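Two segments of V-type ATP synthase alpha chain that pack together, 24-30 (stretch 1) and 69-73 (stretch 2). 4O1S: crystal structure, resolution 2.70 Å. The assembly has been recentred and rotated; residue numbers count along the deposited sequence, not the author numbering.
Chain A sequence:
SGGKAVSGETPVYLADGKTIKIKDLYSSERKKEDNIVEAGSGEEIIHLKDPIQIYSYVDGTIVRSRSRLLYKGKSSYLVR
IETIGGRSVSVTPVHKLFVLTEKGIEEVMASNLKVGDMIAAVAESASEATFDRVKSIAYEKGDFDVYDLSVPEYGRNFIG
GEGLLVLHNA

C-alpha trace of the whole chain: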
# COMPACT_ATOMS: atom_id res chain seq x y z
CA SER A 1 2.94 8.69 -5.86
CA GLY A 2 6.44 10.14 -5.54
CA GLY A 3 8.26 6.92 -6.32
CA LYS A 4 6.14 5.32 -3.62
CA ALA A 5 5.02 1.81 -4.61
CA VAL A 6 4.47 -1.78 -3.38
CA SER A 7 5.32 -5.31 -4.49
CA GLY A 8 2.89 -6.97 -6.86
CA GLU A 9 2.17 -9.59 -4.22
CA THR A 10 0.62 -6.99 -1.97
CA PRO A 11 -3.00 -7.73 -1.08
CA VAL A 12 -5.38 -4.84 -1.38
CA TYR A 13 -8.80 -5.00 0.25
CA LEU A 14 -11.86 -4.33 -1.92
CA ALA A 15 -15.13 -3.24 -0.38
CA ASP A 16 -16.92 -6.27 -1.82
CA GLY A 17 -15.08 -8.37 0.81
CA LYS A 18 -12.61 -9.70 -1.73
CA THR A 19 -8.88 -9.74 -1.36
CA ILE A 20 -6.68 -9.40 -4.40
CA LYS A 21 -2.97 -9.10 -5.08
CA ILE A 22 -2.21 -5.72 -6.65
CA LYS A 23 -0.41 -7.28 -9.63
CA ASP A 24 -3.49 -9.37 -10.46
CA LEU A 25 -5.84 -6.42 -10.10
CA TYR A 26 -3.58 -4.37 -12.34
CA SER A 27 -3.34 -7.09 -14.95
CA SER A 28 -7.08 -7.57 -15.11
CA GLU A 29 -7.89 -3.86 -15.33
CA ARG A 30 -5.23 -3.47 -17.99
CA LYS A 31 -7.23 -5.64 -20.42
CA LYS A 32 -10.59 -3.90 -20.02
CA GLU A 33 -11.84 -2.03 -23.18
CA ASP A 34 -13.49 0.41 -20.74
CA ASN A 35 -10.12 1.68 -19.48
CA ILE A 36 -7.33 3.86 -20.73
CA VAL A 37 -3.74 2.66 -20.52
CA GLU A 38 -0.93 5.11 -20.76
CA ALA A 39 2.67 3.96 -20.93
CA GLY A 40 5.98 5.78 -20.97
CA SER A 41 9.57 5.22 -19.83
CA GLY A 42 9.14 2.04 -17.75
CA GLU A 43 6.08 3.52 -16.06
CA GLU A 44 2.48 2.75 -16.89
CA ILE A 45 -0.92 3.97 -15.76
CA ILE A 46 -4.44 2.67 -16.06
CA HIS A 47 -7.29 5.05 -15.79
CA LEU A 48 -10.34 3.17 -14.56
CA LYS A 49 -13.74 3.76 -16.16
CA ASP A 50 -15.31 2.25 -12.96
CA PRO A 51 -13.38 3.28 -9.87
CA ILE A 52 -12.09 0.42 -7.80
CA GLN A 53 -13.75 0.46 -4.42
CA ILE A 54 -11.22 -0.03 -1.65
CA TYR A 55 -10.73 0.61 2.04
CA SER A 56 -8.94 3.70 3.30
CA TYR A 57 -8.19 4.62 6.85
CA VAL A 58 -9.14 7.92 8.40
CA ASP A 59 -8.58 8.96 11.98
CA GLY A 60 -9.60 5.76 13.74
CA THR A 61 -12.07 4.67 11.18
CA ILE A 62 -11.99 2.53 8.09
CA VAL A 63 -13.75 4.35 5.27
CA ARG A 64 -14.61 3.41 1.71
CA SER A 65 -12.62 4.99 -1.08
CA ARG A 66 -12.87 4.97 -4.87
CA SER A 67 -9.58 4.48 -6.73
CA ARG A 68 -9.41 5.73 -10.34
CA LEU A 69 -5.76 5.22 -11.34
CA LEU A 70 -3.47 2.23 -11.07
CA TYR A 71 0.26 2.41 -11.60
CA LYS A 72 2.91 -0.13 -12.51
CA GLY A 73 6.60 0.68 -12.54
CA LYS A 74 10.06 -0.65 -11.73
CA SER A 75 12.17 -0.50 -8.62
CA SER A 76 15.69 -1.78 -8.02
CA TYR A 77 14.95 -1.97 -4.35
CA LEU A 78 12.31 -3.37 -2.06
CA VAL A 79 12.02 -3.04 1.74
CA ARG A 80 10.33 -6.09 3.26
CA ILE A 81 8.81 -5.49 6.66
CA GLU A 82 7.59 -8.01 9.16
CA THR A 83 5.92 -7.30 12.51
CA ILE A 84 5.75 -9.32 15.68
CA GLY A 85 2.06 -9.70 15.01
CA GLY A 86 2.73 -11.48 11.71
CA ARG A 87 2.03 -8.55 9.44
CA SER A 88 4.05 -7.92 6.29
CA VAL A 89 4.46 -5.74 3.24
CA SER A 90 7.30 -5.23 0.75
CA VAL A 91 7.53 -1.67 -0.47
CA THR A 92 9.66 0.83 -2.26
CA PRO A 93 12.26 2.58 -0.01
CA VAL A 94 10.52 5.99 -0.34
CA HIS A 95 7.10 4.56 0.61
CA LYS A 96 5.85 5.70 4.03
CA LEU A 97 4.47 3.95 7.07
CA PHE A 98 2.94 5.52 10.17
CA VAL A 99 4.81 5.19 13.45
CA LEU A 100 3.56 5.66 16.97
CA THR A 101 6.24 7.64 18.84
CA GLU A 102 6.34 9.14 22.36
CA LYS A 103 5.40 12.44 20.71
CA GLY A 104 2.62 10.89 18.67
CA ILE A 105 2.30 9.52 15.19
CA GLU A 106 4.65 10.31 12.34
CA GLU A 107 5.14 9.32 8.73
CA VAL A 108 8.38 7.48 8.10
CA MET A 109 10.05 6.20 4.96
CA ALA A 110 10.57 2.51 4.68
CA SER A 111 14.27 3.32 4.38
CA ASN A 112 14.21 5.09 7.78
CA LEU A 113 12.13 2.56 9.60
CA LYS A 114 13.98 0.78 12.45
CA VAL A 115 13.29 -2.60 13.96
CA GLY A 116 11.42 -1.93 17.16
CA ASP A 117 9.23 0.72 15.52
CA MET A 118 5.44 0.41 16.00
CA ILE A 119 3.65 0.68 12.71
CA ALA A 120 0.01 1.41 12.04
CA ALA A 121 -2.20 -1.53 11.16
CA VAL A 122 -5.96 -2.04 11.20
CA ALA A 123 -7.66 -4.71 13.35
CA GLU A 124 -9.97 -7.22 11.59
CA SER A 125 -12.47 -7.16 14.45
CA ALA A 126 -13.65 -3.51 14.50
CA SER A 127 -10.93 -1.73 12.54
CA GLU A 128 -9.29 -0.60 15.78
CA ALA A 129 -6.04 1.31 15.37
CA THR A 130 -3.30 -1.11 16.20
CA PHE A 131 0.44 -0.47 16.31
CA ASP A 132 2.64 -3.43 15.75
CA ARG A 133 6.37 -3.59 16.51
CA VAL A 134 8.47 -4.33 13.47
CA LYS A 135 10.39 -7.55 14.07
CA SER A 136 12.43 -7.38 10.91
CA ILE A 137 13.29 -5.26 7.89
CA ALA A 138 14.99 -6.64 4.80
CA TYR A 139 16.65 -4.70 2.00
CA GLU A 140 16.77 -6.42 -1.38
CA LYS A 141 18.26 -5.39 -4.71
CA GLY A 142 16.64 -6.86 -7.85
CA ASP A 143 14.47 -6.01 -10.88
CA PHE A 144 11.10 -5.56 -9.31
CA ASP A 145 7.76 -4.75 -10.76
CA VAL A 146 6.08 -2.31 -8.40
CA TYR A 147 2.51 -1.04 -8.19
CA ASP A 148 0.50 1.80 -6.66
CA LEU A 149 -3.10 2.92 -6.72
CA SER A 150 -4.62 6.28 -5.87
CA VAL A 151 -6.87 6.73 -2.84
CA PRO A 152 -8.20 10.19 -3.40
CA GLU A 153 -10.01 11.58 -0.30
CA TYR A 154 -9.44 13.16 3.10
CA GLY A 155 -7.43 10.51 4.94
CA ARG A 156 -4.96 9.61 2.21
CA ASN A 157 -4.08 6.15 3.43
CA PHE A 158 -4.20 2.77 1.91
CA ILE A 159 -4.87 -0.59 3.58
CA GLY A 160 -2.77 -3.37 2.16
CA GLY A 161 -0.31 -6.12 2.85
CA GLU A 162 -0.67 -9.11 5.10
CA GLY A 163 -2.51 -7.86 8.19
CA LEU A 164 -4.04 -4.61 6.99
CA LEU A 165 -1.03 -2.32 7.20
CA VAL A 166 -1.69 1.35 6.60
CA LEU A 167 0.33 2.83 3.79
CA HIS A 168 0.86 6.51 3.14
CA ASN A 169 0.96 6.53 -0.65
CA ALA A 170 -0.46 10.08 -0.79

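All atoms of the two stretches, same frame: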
# COMPACT_ATOMS: atom_id res chain seq x y z
N ASP A 24 -2.39 -8.71 -9.77
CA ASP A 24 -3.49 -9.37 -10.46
C ASP A 24 -4.58 -8.38 -10.84
O ASP A 24 -5.14 -8.41 -11.96
CB ASP A 24 -4.08 -10.51 -9.61
CG ASP A 24 -3.10 -11.64 -9.39
OD1 ASP A 24 -2.16 -11.77 -10.22
OD2 ASP A 24 -3.24 -12.38 -8.39
N LEU A 25 -4.88 -7.49 -9.89
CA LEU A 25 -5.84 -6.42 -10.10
C LEU A 25 -5.41 -5.56 -11.28
O LEU A 25 -6.20 -5.27 -12.17
CB LEU A 25 -5.90 -5.56 -8.84
CG LEU A 25 -6.65 -4.24 -9.00
CD1 LEU A 25 -8.08 -4.51 -9.44
CD2 LEU A 25 -6.63 -3.46 -7.71
N TYR A 26 -4.15 -5.16 -11.27
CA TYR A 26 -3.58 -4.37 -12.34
C TYR A 26 -3.75 -5.08 -13.69
O TYR A 26 -4.17 -4.48 -14.68
CB TYR A 26 -2.09 -4.08 -12.09
CG TYR A 26 -1.53 -3.08 -13.09
CD1 TYR A 26 -1.58 -1.70 -12.84
CD2 TYR A 26 -0.98 -3.50 -14.31
CE1 TYR A 26 -1.09 -0.79 -13.75
CE2 TYR A 26 -0.49 -2.59 -15.23
CZ TYR A 26 -0.56 -1.24 -14.95
OH TYR A 26 -0.08 -0.35 -15.87
N SER A 27 -3.41 -6.36 -13.71
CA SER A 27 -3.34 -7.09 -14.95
C SER A 27 -4.72 -7.18 -15.57
O SER A 27 -4.90 -7.06 -16.80
CB SER A 27 -2.82 -8.49 -14.68
OG SER A 27 -2.51 -9.12 -15.90
N SER A 28 -5.70 -7.41 -14.70
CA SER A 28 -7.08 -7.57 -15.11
C SER A 28 -7.64 -6.25 -15.67
O SER A 28 -8.24 -6.22 -16.75
CB SER A 28 -7.91 -8.02 -13.92
OG SER A 28 -9.27 -8.17 -14.30
N GLU A 29 -7.41 -5.17 -14.93
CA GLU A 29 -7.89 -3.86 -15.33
C GLU A 29 -7.21 -3.40 -16.62
O GLU A 29 -7.79 -2.68 -17.42
CB GLU A 29 -7.64 -2.87 -14.19
CG GLU A 29 -8.46 -3.15 -12.95
CD GLU A 29 -9.92 -2.90 -13.19
OE1 GLU A 29 -10.24 -2.17 -14.16
OE2 GLU A 29 -10.76 -3.41 -12.43
N ARG A 30 -5.99 -3.87 -16.83
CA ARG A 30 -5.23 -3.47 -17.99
C ARG A 30 -5.90 -3.93 -19.29
O ARG A 30 -5.81 -3.24 -20.31
CB ARG A 30 -3.81 -4.00 -17.87
CG ARG A 30 -2.87 -3.36 -18.84
CD ARG A 30 -1.46 -3.89 -18.69
NE ARG A 30 -0.57 -3.17 -19.60
CZ ARG A 30 -0.22 -3.60 -20.80
NH1 ARG A 30 -0.66 -4.77 -21.25
NH2 ARG A 30 0.56 -2.87 -21.56
N LEU A 69 -7.00 5.50 -10.62
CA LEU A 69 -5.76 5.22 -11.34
C LEU A 69 -4.99 4.08 -10.70
O LEU A 69 -4.92 3.99 -9.47
CB LEU A 69 -4.85 6.44 -11.34
CG LEU A 69 -5.29 7.65 -12.13
CD1 LEU A 69 -4.09 8.52 -12.35
CD2 LEU A 69 -5.88 7.24 -13.45
N LEU A 70 -4.41 3.23 -11.54
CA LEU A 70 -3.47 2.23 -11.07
C LEU A 70 -2.17 2.52 -11.77
O LEU A 70 -2.17 3.02 -12.90
CB LEU A 70 -3.91 0.81 -11.45
CG LEU A 70 -5.30 0.36 -11.01
CD1 LEU A 70 -5.53 -1.07 -11.44
CD2 LEU A 70 -5.47 0.51 -9.51
N TYR A 71 -1.08 2.18 -11.10
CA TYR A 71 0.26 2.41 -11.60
C TYR A 71 1.08 1.12 -11.52
O TYR A 71 0.94 0.31 -10.59
CB TYR A 71 0.93 3.54 -10.80
CG TYR A 71 2.45 3.62 -10.92
CD1 TYR A 71 3.05 4.22 -12.02
CD2 TYR A 71 3.28 3.10 -9.92
CE1 TYR A 71 4.44 4.30 -12.12
CE2 TYR A 71 4.67 3.17 -10.02
CZ TYR A 71 5.23 3.77 -11.12
OH TYR A 71 6.60 3.85 -11.22
N LYS A 72 1.94 0.94 -12.52
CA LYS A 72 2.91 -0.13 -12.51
C LYS A 72 4.24 0.42 -12.97
O LYS A 72 4.32 1.04 -14.04
CB LYS A 72 2.47 -1.28 -13.41
CG LYS A 72 3.52 -2.35 -13.58
CD LYS A 72 3.06 -3.46 -14.52
CE LYS A 72 4.25 -4.11 -15.20
NZ LYS A 72 3.80 -5.30 -15.97
N GLY A 73 5.28 0.20 -12.19
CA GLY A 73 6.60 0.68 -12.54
C GLY A 73 7.69 -0.33 -12.25
O GLY A 73 7.44 -1.54 -12.20

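A helical segment, residues 24-30, lies across a β-strand, residues 69-73, in this V-type ATP synthase alpha chain. The two axes approach to 9.3 Å, and their N-to-C directions differ by 111°, so the helix crosses the strand rather than running along it. The contact is small, 276 Å² summed over both sides. No hydrogen bond spans it; the contact rests on the packing of carbon against carbon.

Along the strand, side chains alternate from Leu70 to Lys72, so Leu70 and Lys72 face the helix and Tyr71 does not. Leu69 is out of reach and takes no part. Leu70, next in sequence, points its CA-to-CB bond toward the helix and is the strand's main contributor. Its CA is 6.7 Å from the CA of Tyr26, the point of closest backbone register. With chi1 in m and chi2 in t, its CD1 packs against two helical residues, lying 4.2 Å from Leu25 CG and 3.9 Å from Glu29 CG, while its CB rests 3.7 Å from Tyr26 CD1. Leu25 and Glu29 stand one helical turn apart, with a backbone hydrogen bond from Glu29 N to Leu25 O (3.0 Å), and one methyl group, Leu70 CD1, touches both. Leucine suits this buried place because it fills space without a polar group to satisfy. Glu29 is also buried, yet it offers the methylene carbon CG to the leucine, while its OE1 finds a hydrogen bond elsewhere in the structure.

Tyr71 points away from the helix, as expected in a strand. What it presents to the contact is backbone: its C atom lies 3.7 Å from Tyr26 CE1. Its side chain is free to pack elsewhere, and Tyr71 OH lies 3.4 Å from Gly73 CA.

Lys72 returns to the helix side. Its CB sits over one face of the Tyr26 ring, 3.4 Å from Tyr26 CZ and 3.7 Å from the ring centroid, 23° off the normal, a CH-π contact. The chain then extends through four t rotamers and its end leads away from the helix. Lysine thus suits the margin of the contact: its aliphatic base covers an aromatic surface while its amino group need not be buried.

Gly73 makes no contact with the helix. An ideal CB there would lie 2.0 Å from Tyr71 OH, a clash that glycine avoids.

Tyr26 is the counterpart to Leu70, Tyr71 and Lys72. Its chi1 in t carries the ring toward the strand, and its hydroxyl is hydrogen-bonded elsewhere in the structure, which makes burial tolerable.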